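Long-range contacts in solute-binding periplasmic protein of iron/siderophore ABC transporter (Yersinia pestis, PDB 6B2Y), which probably binds chelated iron in the periplasm and delivers it to an inner-membrane ABC transporter for uptake: residues F164-T172 and Y333-L341; C230-N238 and A252-V263. All coordinates share one frame; numbering follows the deposited sequence.

Contact 1 (F164-T172 and Y333-L341); sequences FRNSPLKNT and YYNSPYNVL
The ring of Phe164 lies against Pro337 where the two lobes of a periplasmic binding protein fold of the chelatase clan meet. Residues 164-172 run from strand 159-162, at the edge of the parallel sheet of the first lobe, into helix 168-182; residues 333-341 connect strand 326-330 of the second lobe to helix 340-350. The apolar part of the contact is centred on a CH-pi interaction: Pro337 CD stands 3.7 Å from the centroid of the Phe164 ring and 3° off its normal, while Pro337 CB reaches Phe164 CE1 at 3.6 Å. With CG anti to the carbonyl carbon (chi1 -55°), Phe164 brings one face of the ring to the proline, and Asn335 OD1 comes to the ring edge. Thr172 CG2 adds to the packing on Pro337. The amide of Asn335 crosses the aliphatic part of Arg165 at a slant, with OD1 3.6 Å from Arg165 CB; the Arg165 guanidinium turns away to bond Leu137 O.

Direct polar contact is slight. Asn339 ND2 gives a weak hydrogen bond to Thr172 OG1 (3.3 Å, 164° at the hydrogen), a hydroxyl that itself donates to Pro168 O at 2.7 Å within its helix. The OD1 end of the Asn339 amide is bonded to Tyr196 OH of helix 186-207, so both ends of the amide have partners.

Two waters add polar links between the segments. One molecule, hydrogen-bonded to Phe164 O at 2.7 Å and to Tyr333 O, also accepts from Asn339 ND2 and from Ser336 N, the latter at 3.0 Å, and so joins both segments through four groups. A second water accepts from Phe164 N and donates to Asn335 OD1 at 2.7 Å.

Contact 2 (C230-N238 and A252-V263); sequences CCGTAGKGN and AKNLLPGSLGTV
Lys236 NZ is gripped by two backbone carbonyls of the facing loop, donating to Lys253 O at 2.8 Å, in the carbonyl plane, and to Leu256 O at 3.0 Å. A bend at the end of its chain (chi4 73°) turns the ammonium onto both oxygens, while CG and CD run over the backbone of residues 253-257. Lys236 is also the centre of an inverse gamma turn, and its backbone N bonds Gly258 O from above the carbonyl plane.

Beyond this turn the two strands pair through their backbones. Thr233 and Gly261 form the hydrogen-bonded pair, with Thr233 N to Gly261 O at 2.7 Å and the return bond from Gly261 N. Gly235 N to Ser259 O and Val263 N to Cys231 O extend the pairing in either direction; the latter follows directly on the disulfide between Cys230 and Cys231.

On one face, Thr233 CG2 touches Val263 CG2 at 3.7 Å and Leu256 CD1 at 3.8 Å, with Ala252 CB beside it, while Thr233 OG1 is bonded to Ile220 O of strand 217-221. On the other, Leu260 CD2 lies 3.5 Å from Asn238 CG, whose ND2 bonds Arg165 O, and also near Ala234 CB. The whole is a two-stranded antiparallel beta ribbon, held at one end by the Lys236 ammonium on two carbonyls, with the vicinal disulfide at the other.

How the contacts relate
Contact 2 is nested within the chain loop that contact 1 closes, and their centres lie 16 Å apart. Asn238 joins them: its ND2 is 2.8 Å from Arg165 O and its backbone N 2.9 Å from Asn166 O, both probable hydrogen bonds, and ND2 also makes a weak bond to Tyr334 O. The amide thus touches both segments of contact 1. Asn166 O packs against Ser259 CB as well, so both segments of contact 2 abut residues 164-172. Bound sodium ions lie nearby, about 8 Å from the side chain of Ser336 and about 5 Å from that of Lys253. In this fold the ligand cleft lies between the lobes that contact 1 joins.

Contact 1 (F164-T172 and Y333-L341)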
ATOM      1  N   PHE A 164       0.452   8.332  -0.763  1.00 16.44           N
ATOM      2  CA  PHE A 164       0.004   7.304   0.173  1.00 16.69           C
ATOM      3  C   PHE A 164       1.172   6.659   0.896  1.00 19.83           C
ATOM      4  O   PHE A 164       0.967   5.713   1.671  1.00 18.57           O
ATOM      5  CB  PHE A 164      -0.784   6.206  -0.561  1.00 15.48           C
ATOM      6  CG  PHE A 164      -1.940   6.723  -1.350  1.00 15.25           C
ATOM      7  CD1 PHE A 164      -3.087   7.173  -0.701  1.00 16.95           C
ATOM      8  CD2 PHE A 164      -1.874   6.779  -2.745  1.00 16.45           C
ATOM      9  CE1 PHE A 164      -4.166   7.638  -1.415  1.00 14.51           C
ATOM     10  CE2 PHE A 164      -2.944   7.250  -3.471  1.00 16.37           C
ATOM     11  CZ  PHE A 164      -4.090   7.688  -2.809  1.00 19.45           C
ATOM     12  N   ARG A 165       2.389   7.141   0.660  1.00 18.96           N
ATOM     13  CA  ARG A 165       3.607   6.464   1.078  1.00 19.45           C
ATOM     14  C   ARG A 165       4.357   7.211   2.169  1.00 16.03           C
ATOM     15  O   ARG A 165       4.774   6.608   3.160  1.00 19.01           O
ATOM     16  CB  ARG A 165       4.536   6.274  -0.134  1.00 20.47           C
ATOM     17  CG  ARG A 165       5.571   5.141   0.063  1.00 23.52           C
ATOM     18  CD  ARG A 165       6.699   5.210  -0.978  1.00 26.54           C
ATOM     19  NE  ARG A 165       7.276   6.547  -0.976  1.00 35.02           N
ATOM     20  CZ  ARG A 165       7.277   7.366  -2.020  1.00 34.86           C
ATOM     21  NH1 ARG A 165       6.765   6.959  -3.178  1.00 36.11           N
ATOM     22  NH2 ARG A 165       7.810   8.579  -1.906  1.00 31.91           N
ATOM     23  N   ASN A 166       4.573   8.516   1.993  1.00 19.21           N
ATOM     24  CA  ASN A 166       5.377   9.266   2.953  1.00 19.09           C
ATOM     25  C   ASN A 166       4.634   9.433   4.267  1.00 17.99           C
ATOM     26  O   ASN A 166       5.127   9.062   5.341  1.00 21.80           O
ATOM     27  CB  ASN A 166       5.745  10.631   2.373  1.00 20.98           C
ATOM     28  CG  ASN A 166       6.640  10.520   1.159  1.00 21.61           C
ATOM     29  OD1 ASN A 166       7.160   9.452   0.864  1.00 22.31           O
ATOM     30  ND2 ASN A 166       6.841  11.638   0.455  1.00 25.44           N
ATOM     31  N   SER A 167       3.438  10.009   4.206  1.00 18.77           N
ATOM     32  CA  SER A 167       2.638  10.269   5.398  1.00 18.74           C
ATOM     33  C   SER A 167       1.201   9.861   5.132  1.00 19.56           C
ATOM     34  O   SER A 167       0.332  10.713   4.903  1.00 21.03           O
ATOM     35  CB  SER A 167       2.737  11.747   5.780  1.00 23.16           C
ATOM     36  OG  SER A 167       4.096  12.173   5.664  1.00 27.82           O
ATOM     37  N   PRO A 168       0.902   8.560   5.169  1.00 19.65           N
ATOM     38  CA  PRO A 168      -0.478   8.134   4.884  1.00 18.17           C
ATOM     39  C   PRO A 168      -1.488   8.622   5.907  1.00 18.68           C
ATOM     40  O   PRO A 168      -2.661   8.786   5.554  1.00 20.64           O
ATOM     41  CB  PRO A 168      -0.388   6.597   4.853  1.00 20.71           C
ATOM     42  CG  PRO A 168       0.884   6.247   5.548  1.00 19.27           C
ATOM     43  CD  PRO A 168       1.817   7.409   5.350  1.00 20.12           C
ATOM     44  N   LEU A 169      -1.080   8.891   7.151  1.00 19.67           N
ATOM     45  CA  LEU A 169      -2.022   9.446   8.125  1.00 20.55           C
ATOM     46  C   LEU A 169      -2.584  10.783   7.648  1.00 20.22           C
ATOM     47  O   LEU A 169      -3.803  11.011   7.685  1.00 18.22           O
ATOM     48  CB  LEU A 169      -1.343   9.602   9.490  1.00 21.75           C
ATOM     49  CG  LEU A 169      -2.148  10.476  10.463  1.00 28.11           C
ATOM     50  CD1 LEU A 169      -3.068   9.604  11.290  1.00 28.70           C
ATOM     51  CD2 LEU A 169      -1.250  11.321  11.366  1.00 32.37           C
ATOM     52  N   LYS A 170      -1.702  11.695   7.205  1.00 17.67           N
ATOM     53  CA  LYS A 170      -2.134  13.032   6.806  1.00 17.95           C
ATOM     54  C   LYS A 170      -2.666  13.089   5.380  1.00 15.73           C
ATOM     55  O   LYS A 170      -3.525  13.923   5.088  1.00 15.76           O
ATOM     56  CB  LYS A 170      -0.958  14.014   6.935  1.00 18.47           C
ATOM     57  CG  LYS A 170      -0.491  14.195   8.363  1.00 24.77           C
ATOM     58  CD  LYS A 170       0.533  15.302   8.451  1.00 26.89           C
ATOM     59  CE  LYS A 170       1.920  14.776   8.202  1.00 28.62           C
ATOM     60  NZ  LYS A 170       2.944  15.807   8.541  1.00 32.92           N
ATOM     61  N   ASN A 171      -2.194  12.204   4.492  1.00 16.27           N
ATOM     62  CA  ASN A 171      -2.291  12.447   3.051  1.00 15.32           C
ATOM     63  C   ASN A 171      -3.179  11.457   2.299  1.00 16.50           C
ATOM     64  O   ASN A 171      -3.475  11.689   1.112  1.00 16.02           O
ATOM     65  CB  ASN A 171      -0.895  12.427   2.417  1.00 16.18           C
ATOM     66  CG  ASN A 171      -0.049  13.639   2.803  1.00 19.01           C
ATOM     67  OD1 ASN A 171      -0.548  14.615   3.368  1.00 20.88           O
ATOM     68  ND2 ASN A 171       1.246  13.583   2.479  1.00 18.95           N
ATOM     69  N   THR A 172      -3.604  10.366   2.937  1.00 17.00           N
ATOM     70  CA  THR A 172      -4.404   9.384   2.209  1.00 16.41           C
ATOM     71  C   THR A 172      -5.720   9.992   1.746  1.00 17.25           C
ATOM     72  O   THR A 172      -6.101   9.857   0.575  1.00 15.05           O
ATOM     73  CB  THR A 172      -4.672   8.153   3.070  1.00 15.42           C
ATOM     74  OG1 THR A 172      -3.441   7.495   3.367  1.00 17.71           O
ATOM     75  CG2 THR A 172      -5.582   7.174   2.305  1.00 14.18           C
ATOM     76  N   TYR A 333       0.268  -2.420   1.053  1.00 18.70           N
ATOM     77  CA  TYR A 333      -0.425  -1.434   1.877  1.00 19.27           C
ATOM     78  C   TYR A 333       0.493  -0.270   2.263  1.00 21.05           C
ATOM     79  O   TYR A 333       0.008   0.737   2.811  1.00 19.27           O
ATOM     80  CB  TYR A 333      -1.015  -2.084   3.147  1.00 18.81           C
ATOM     81  CG  TYR A 333      -2.168  -3.057   2.884  1.00 22.45           C
ATOM     82  CD1 TYR A 333      -3.206  -2.741   2.018  1.00 19.62           C
ATOM     83  CD2 TYR A 333      -2.209  -4.294   3.528  1.00 21.78           C
ATOM     84  CE1 TYR A 333      -4.255  -3.647   1.790  1.00 21.91           C
ATOM     85  CE2 TYR A 333      -3.237  -5.191   3.304  1.00 19.94           C
ATOM     86  CZ  TYR A 333      -4.248  -4.874   2.434  1.00 24.29           C
ATOM     87  OH  TYR A 333      -5.265  -5.794   2.231  1.00 20.34           O
ATOM     88  N   TYR A 334       1.801  -0.370   1.994  1.00 19.87           N
ATOM     89  CA  TYR A 334       2.695   0.742   2.297  1.00 18.75           C
ATOM     90  C   TYR A 334       2.527   1.903   1.323  1.00 20.74           C
ATOM     91  O   TYR A 334       3.096   2.976   1.553  1.00 18.52           O
ATOM     92  CB  TYR A 334       4.151   0.235   2.325  1.00 20.14           C
ATOM     93  CG  TYR A 334       4.862   0.222   0.990  1.00 20.84           C
ATOM     94  CD1 TYR A 334       6.093   0.855   0.831  1.00 29.16           C
ATOM     95  CD2 TYR A 334       4.306  -0.410  -0.113  1.00 25.37           C
ATOM     96  CE1 TYR A 334       6.739   0.857  -0.394  1.00 28.23           C
ATOM     97  CE2 TYR A 334       4.944  -0.418  -1.328  1.00 34.00           C
ATOM     98  CZ  TYR A 334       6.160   0.213  -1.464  1.00 35.68           C
ATOM     99  OH  TYR A 334       6.802   0.205  -2.685  1.00 51.62           O
ATOM    100  N   ASN A 335       1.751   1.721   0.257  1.00 18.26           N
ATOM    101  CA  ASN A 335       1.511   2.791  -0.717  1.00 18.51           C
ATOM    102  C   ASN A 335       0.165   2.552  -1.400  1.00 17.80           C
ATOM    103  O   ASN A 335       0.072   2.384  -2.618  1.00 20.53           O
ATOM    104  CB  ASN A 335       2.647   2.855  -1.740  1.00 19.98           C
ATOM    105  CG  ASN A 335       2.603   4.118  -2.562  1.00 22.23           C
ATOM    106  OD1 ASN A 335       1.904   5.066  -2.205  1.00 20.75           O
ATOM    107  ND2 ASN A 335       3.350   4.146  -3.664  1.00 24.57           N
ATOM    108  N   SER A 336      -0.918   2.536  -0.611  1.00 18.34           N
ATOM    109  CA  SER A 336      -2.240   2.270  -1.185  1.00 18.72           C
ATOM    110  C   SER A 336      -3.319   2.811  -0.272  1.00 17.44           C
ATOM    111  O   SER A 336      -3.237   2.588   0.939  1.00 17.83           O
ATOM    112  CB  SER A 336      -2.475   0.768  -1.382  1.00 17.08           C
ATOM    113  OG  SER A 336      -3.867   0.517  -1.573  1.00 18.37           O
ATOM    114  N   PRO A 337      -4.362   3.454  -0.802  1.00 17.78           N
ATOM    115  CA  PRO A 337      -5.469   3.889   0.067  1.00 15.96           C
ATOM    116  C   PRO A 337      -6.276   2.736   0.656  1.00 16.14           C
ATOM    117  O   PRO A 337      -7.141   2.985   1.519  1.00 19.00           O
ATOM    118  CB  PRO A 337      -6.328   4.757  -0.856  1.00 17.73           C
ATOM    119  CG  PRO A 337      -5.999   4.233  -2.259  1.00 15.98           C
ATOM    120  CD  PRO A 337      -4.557   3.852  -2.208  1.00 15.93           C
ATOM    121  N   TYR A 338      -6.004   1.494   0.260  1.00 15.18           N
ATOM    122  CA  TYR A 338      -6.600   0.360   0.957  1.00 17.99           C
ATOM    123  C   TYR A 338      -5.997   0.161   2.336  1.00 20.15           C
ATOM    124  O   TYR A 338      -6.404  -0.759   3.051  1.00 18.57           O
ATOM    125  CB  TYR A 338      -6.398  -0.951   0.184  1.00 17.88           C
ATOM    126  CG  TYR A 338      -7.082  -1.159  -1.150  1.00 20.55           C
ATOM    127  CD1 TYR A 338      -7.321  -2.452  -1.609  1.00 23.43           C
ATOM    128  CD2 TYR A 338      -7.434  -0.098  -1.981  1.00 22.35           C
ATOM    129  CE1 TYR A 338      -7.916  -2.675  -2.833  1.00 24.22           C
ATOM    130  CE2 TYR A 338      -8.028  -0.312  -3.212  1.00 24.34           C
ATOM    131  CZ  TYR A 338      -8.255  -1.607  -3.636  1.00 26.83           C
ATOM    132  OH  TYR A 338      -8.837  -1.836  -4.865  1.00 36.59           O
ATOM    133  N   ASN A 339      -5.023   0.993   2.724  1.00 16.46           N
ATOM    134  CA  ASN A 339      -4.226   0.755   3.925  1.00 15.89           C
ATOM    135  C   ASN A 339      -5.045   0.714   5.209  1.00 17.73           C
ATOM    136  O   ASN A 339      -4.503   0.306   6.243  1.00 19.73           O
ATOM    137  CB  ASN A 339      -3.094   1.795   4.028  1.00 14.33           C
ATOM    138  CG  ASN A 339      -3.603   3.233   4.206  1.00 20.39           C
ATOM    139  OD1 ASN A 339      -4.536   3.482   4.962  1.00 17.72           O
ATOM    140  ND2 ASN A 339      -2.960   4.186   3.524  1.00 18.37           N
ATOM    141  N   VAL A 340      -6.316   1.137   5.185  1.00 16.21           N
ATOM    142  CA  VAL A 340      -7.143   0.999   6.385  1.00 18.84           C
ATOM    143  C   VAL A 340      -7.205  -0.464   6.817  1.00 20.29           C
ATOM    144  O   VAL A 340      -7.362  -0.766   8.010  1.00 18.83           O
ATOM    145  CB  VAL A 340      -8.548   1.603   6.160  1.00 18.61           C
ATOM    146  CG1 VAL A 340      -9.250   0.986   4.959  1.00 20.61           C
ATOM    147  CG2 VAL A 340      -9.430   1.484   7.435  1.00 19.24           C
ATOM    148  N   LEU A 341      -7.064  -1.401   5.871  1.00 19.04           N
ATOM    149  CA  LEU A 341      -7.061  -2.806   6.263  1.00 19.38           C
ATOM    150  C   LEU A 341      -5.834  -3.159   7.086  1.00 19.28           C
ATOM    151  O   LEU A 341      -5.904  -4.022   7.970  1.00 19.01           O
ATOM    152  CB  LEU A 341      -7.145  -3.699   5.027  1.00 17.32           C
ATOM    153  CG  LEU A 341      -8.414  -3.462   4.212  1.00 20.72           C
ATOM    154  CD1 LEU A 341      -8.305  -4.112   2.834  1.00 19.88           C
ATOM    155  CD2 LEU A 341      -9.626  -3.973   4.952  1.00 22.99           C
TER
HETATM  156  O   HOH W   1      -0.364   3.383   2.166  1.00 16.94           O
HETATM  157  O   HOH W   2       2.098   7.511  -3.251  1.00 20.69           O

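Contact 2 (C230-N238 and A252-V263)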
ATOM      1  N   CYS A 230      19.862  -6.230   6.433  1.00 62.54           N
ATOM      2  CA  CYS A 230      18.571  -6.495   7.044  1.00 54.72           C
ATOM      3  C   CYS A 230      17.853  -5.224   7.466  1.00 56.19           C
ATOM      4  O   CYS A 230      18.449  -4.163   7.687  1.00 49.57           O
ATOM      5  CB  CYS A 230      18.672  -7.375   8.286  1.00 54.69           C
ATOM      6  SG  CYS A 230      17.031  -7.487   9.096  1.00 47.16           S
ATOM      7  N   CYS A 231      16.538  -5.373   7.587  1.00 51.10           N
ATOM      8  CA  CYS A 231      15.724  -4.546   8.455  1.00 42.00           C
ATOM      9  C   CYS A 231      15.520  -3.162   7.855  1.00 36.96           C
ATOM     10  O   CYS A 231      15.840  -2.141   8.478  1.00 33.00           O
ATOM     11  CB  CYS A 231      16.337  -4.478   9.853  1.00 44.02           C
ATOM     12  SG  CYS A 231      16.992  -6.066  10.571  1.00 41.43           S
ATOM     13  N   GLY A 232      15.010  -3.128   6.631  1.00 32.66           N
ATOM     14  CA  GLY A 232      14.249  -1.973   6.212  1.00 32.75           C
ATOM     15  C   GLY A 232      13.023  -1.826   7.087  1.00 28.07           C
ATOM     16  O   GLY A 232      12.468  -2.810   7.571  1.00 25.85           O
ATOM     17  N   THR A 233      12.623  -0.581   7.329  1.00 24.33           N
ATOM     18  CA  THR A 233      11.531  -0.337   8.255  1.00 23.40           C
ATOM     19  C   THR A 233      10.937   1.032   7.941  1.00 26.91           C
ATOM     20  O   THR A 233      11.354   1.707   6.994  1.00 24.74           O
ATOM     21  CB  THR A 233      12.009  -0.441   9.711  1.00 25.49           C
ATOM     22  OG1 THR A 233      10.879  -0.429  10.588  1.00 22.43           O
ATOM     23  CG2 THR A 233      12.958   0.702  10.071  1.00 28.25           C
ATOM     24  N   ALA A 234       9.938   1.414   8.730  1.00 22.11           N
ATOM     25  CA  ALA A 234       9.276   2.709   8.647  1.00 23.48           C
ATOM     26  C   ALA A 234       9.557   3.504   9.911  1.00 26.20           C
ATOM     27  O   ALA A 234       9.498   2.965  11.024  1.00 25.28           O
ATOM     28  CB  ALA A 234       7.763   2.549   8.475  1.00 24.10           C
ATOM     29  N   GLY A 235       9.853   4.794   9.735  1.00 23.29           N
ATOM     30  CA  GLY A 235      10.088   5.672  10.872  1.00 24.99           C
ATOM     31  C   GLY A 235       8.962   6.665  11.092  1.00 26.98           C
ATOM     32  O   GLY A 235       7.872   6.292  11.543  1.00 25.59           O
ATOM     33  N   LYS A 236       9.206   7.937  10.770  1.00 28.25           N
ATOM     34  CA  LYS A 236       8.194   8.984  10.954  1.00 23.43           C
ATOM     35  C   LYS A 236       7.308   9.103   9.714  1.00 26.33           C
ATOM     36  O   LYS A 236       7.351  10.084   8.960  1.00 25.14           O
ATOM     37  CB  LYS A 236       8.859  10.317  11.268  1.00 25.74           C
ATOM     38  CG  LYS A 236       9.847  10.274  12.423  1.00 31.04           C
ATOM     39  CD  LYS A 236      10.918  11.349  12.208  1.00 33.17           C
ATOM     40  CE  LYS A 236      11.468  11.844  13.529  1.00 36.09           C
ATOM     41  NZ  LYS A 236      12.339  10.806  14.125  1.00 37.92           N
ATOM     42  N   GLY A 237       6.468   8.085   9.523  1.00 24.47           N
ATOM     43  CA  GLY A 237       5.574   8.024   8.391  1.00 16.89           C
ATOM     44  C   GLY A 237       5.465   6.599   7.889  1.00 21.46           C
ATOM     45  O   GLY A 237       5.804   5.656   8.601  1.00 17.79           O
ATOM     46  N   ASN A 238       4.981   6.470   6.656  1.00 18.85           N
ATOM     47  CA  ASN A 238       4.651   5.177   6.056  1.00 18.65           C
ATOM     48  C   ASN A 238       3.956   4.262   7.060  1.00 17.26           C
ATOM     49  O   ASN A 238       3.057   4.716   7.770  1.00 19.34           O
ATOM     50  CB  ASN A 238       5.905   4.544   5.479  1.00 19.74           C
ATOM     51  CG  ASN A 238       5.586   3.428   4.483  1.00 18.66           C
ATOM     52  OD1 ASN A 238       5.761   2.260   4.798  1.00 19.23           O
ATOM     53  ND2 ASN A 238       5.093   3.788   3.299  1.00 19.01           N
ATOM     54  N   ALA A 252      11.150   2.198  15.713  1.00 24.19           N
ATOM     55  CA  ALA A 252      11.971   2.872  14.716  1.00 25.99           C
ATOM     56  C   ALA A 252      11.645   4.362  14.572  1.00 28.52           C
ATOM     57  O   ALA A 252      12.393   5.072  13.896  1.00 27.48           O
ATOM     58  CB  ALA A 252      11.830   2.170  13.353  1.00 24.43           C
ATOM     59  N   LYS A 253      10.583   4.853  15.224  1.00 25.07           N
ATOM     60  CA  LYS A 253      10.137   6.230  15.004  1.00 27.71           C
ATOM     61  C   LYS A 253      11.230   7.236  15.355  1.00 35.70           C
ATOM     62  O   LYS A 253      11.482   8.180  14.599  1.00 36.53           O
ATOM     63  CB  LYS A 253       8.867   6.509  15.814  1.00 24.86           C
ATOM     64  CG  LYS A 253       8.191   7.851  15.481  1.00 33.74           C
ATOM     65  CD  LYS A 253       6.846   8.001  16.215  1.00 34.15           C
ATOM     66  CE  LYS A 253       6.005   9.133  15.617  1.00 35.65           C
ATOM     67  NZ  LYS A 253       4.619   9.222  16.179  1.00 30.21           N
ATOM     68  N   ASN A 254      11.891   7.053  16.501  1.00 36.09           N
ATOM     69  CA  ASN A 254      12.985   7.940  16.884  1.00 42.25           C
ATOM     70  C   ASN A 254      14.297   7.615  16.180  1.00 41.34           C
ATOM     71  O   ASN A 254      15.267   8.360  16.349  1.00 43.04           O
ATOM     72  CB  ASN A 254      13.226   7.890  18.397  1.00 47.26           C
ATOM     73  CG  ASN A 254      11.997   8.261  19.205  1.00 49.68           C
ATOM     74  OD1 ASN A 254      11.308   9.241  18.906  1.00 50.87           O
ATOM     75  ND2 ASN A 254      11.713   7.475  20.244  1.00 51.71           N
ATOM     76  N   LEU A 255      14.361   6.536  15.400  1.00 40.33           N
ATOM     77  CA  LEU A 255      15.628   6.074  14.843  1.00 37.28           C
ATOM     78  C   LEU A 255      15.886   6.554  13.425  1.00 38.65           C
ATOM     79  O   LEU A 255      17.014   6.410  12.936  1.00 41.43           O
ATOM     80  CB  LEU A 255      15.698   4.537  14.862  1.00 36.51           C
ATOM     81  CG  LEU A 255      15.839   3.831  16.213  1.00 39.89           C
ATOM     82  CD1 LEU A 255      15.756   2.331  16.015  1.00 35.49           C
ATOM     83  CD2 LEU A 255      17.148   4.217  16.892  1.00 38.91           C
ATOM     84  N   LEU A 256      14.883   7.099  12.745  1.00 37.36           N
ATOM     85  CA  LEU A 256      15.023   7.499  11.357  1.00 36.03           C
ATOM     86  C   LEU A 256      14.580   8.943  11.187  1.00 36.85           C
ATOM     87  O   LEU A 256      13.655   9.399  11.868  1.00 37.83           O
ATOM     88  CB  LEU A 256      14.191   6.606  10.423  1.00 32.90           C
ATOM     89  CG  LEU A 256      14.551   5.118  10.428  1.00 31.63           C
ATOM     90  CD1 LEU A 256      13.697   4.334   9.430  1.00 33.78           C
ATOM     91  CD2 LEU A 256      16.029   4.947  10.122  1.00 34.54           C
ATOM     92  N   PRO A 257      15.214   9.679  10.274  1.00 35.89           N
ATOM     93  CA  PRO A 257      14.812  11.069  10.037  1.00 36.01           C
ATOM     94  C   PRO A 257      13.544  11.178   9.205  1.00 35.57           C
ATOM     95  O   PRO A 257      12.792  12.150   9.329  1.00 35.47           O
ATOM     96  CB  PRO A 257      16.020  11.654   9.297  1.00 35.62           C
ATOM     97  CG  PRO A 257      16.617  10.497   8.587  1.00 37.74           C
ATOM     98  CD  PRO A 257      16.417   9.312   9.505  1.00 41.22           C
ATOM     99  N   GLY A 258      13.293  10.186   8.362  1.00 34.40           N
ATOM    100  CA  GLY A 258      12.183  10.238   7.439  1.00 36.98           C
ATOM    101  C   GLY A 258      11.249   9.054   7.574  1.00 31.95           C
ATOM    102  O   GLY A 258      11.283   8.340   8.579  1.00 28.52           O
ATOM    103  N   SER A 259      10.411   8.829   6.563  1.00 30.93           N
ATOM    104  CA  SER A 259       9.354   7.832   6.696  1.00 28.55           C
ATOM    105  C   SER A 259       9.855   6.410   6.458  1.00 27.57           C
ATOM    106  O   SER A 259       9.319   5.470   7.053  1.00 26.08           O
ATOM    107  CB  SER A 259       8.217   8.155   5.726  1.00 26.74           C
ATOM    108  OG  SER A 259       8.721   8.298   4.416  1.00 34.78           O
ATOM    109  N   LEU A 260      10.866   6.230   5.604  1.00 27.92           N
ATOM    110  CA  LEU A 260      11.412   4.913   5.287  1.00 29.19           C
ATOM    111  C   LEU A 260      12.921   4.903   5.496  1.00 35.58           C
ATOM    112  O   LEU A 260      13.585   5.932   5.356  1.00 33.08           O
ATOM    113  CB  LEU A 260      11.092   4.518   3.840  1.00 29.31           C
ATOM    114  CG  LEU A 260       9.604   4.328   3.547  1.00 26.82           C
ATOM    115  CD1 LEU A 260       9.341   4.165   2.049  1.00 30.19           C
ATOM    116  CD2 LEU A 260       9.115   3.130   4.329  1.00 27.03           C
ATOM    117  N   GLY A 261      13.462   3.733   5.823  1.00 32.48           N
ATOM    118  CA  GLY A 261      14.897   3.611   5.998  1.00 34.74           C
ATOM    119  C   GLY A 261      15.264   2.238   6.525  1.00 37.51           C
ATOM    120  O   GLY A 261      14.415   1.364   6.690  1.00 34.14           O
ATOM    121  N   THR A 262      16.560   2.070   6.788  1.00 35.93           N
ATOM    122  CA  THR A 262      17.123   0.818   7.282  1.00 40.55           C
ATOM    123  C   THR A 262      17.638   1.006   8.707  1.00 38.92           C
ATOM    124  O   THR A 262      18.240   2.034   9.029  1.00 40.08           O
ATOM    125  CB  THR A 262      18.256   0.325   6.366  1.00 41.77           C
ATOM    126  OG1 THR A 262      17.730  -0.003   5.074  1.00 43.11           O
ATOM    127  CG2 THR A 262      18.934  -0.920   6.934  1.00 43.09           C
ATOM    128  N   VAL A 263      17.373   0.024   9.564  1.00 40.68           N
ATOM    129  CA  VAL A 263      17.889  -0.014  10.927  1.00 39.49           C
ATOM    130  C   VAL A 263      18.667  -1.311  11.075  1.00 39.58           C
ATOM    131  O   VAL A 263      18.189  -2.368  10.659  1.00 41.46           O
ATOM    132  CB  VAL A 263      16.746   0.070  11.961  1.00 36.97           C
ATOM    133  CG1 VAL A 263      17.257  -0.211  13.375  1.00 40.02           C
ATOM    134  CG2 VAL A 263      16.051   1.433  11.879  1.00 35.92           C
TER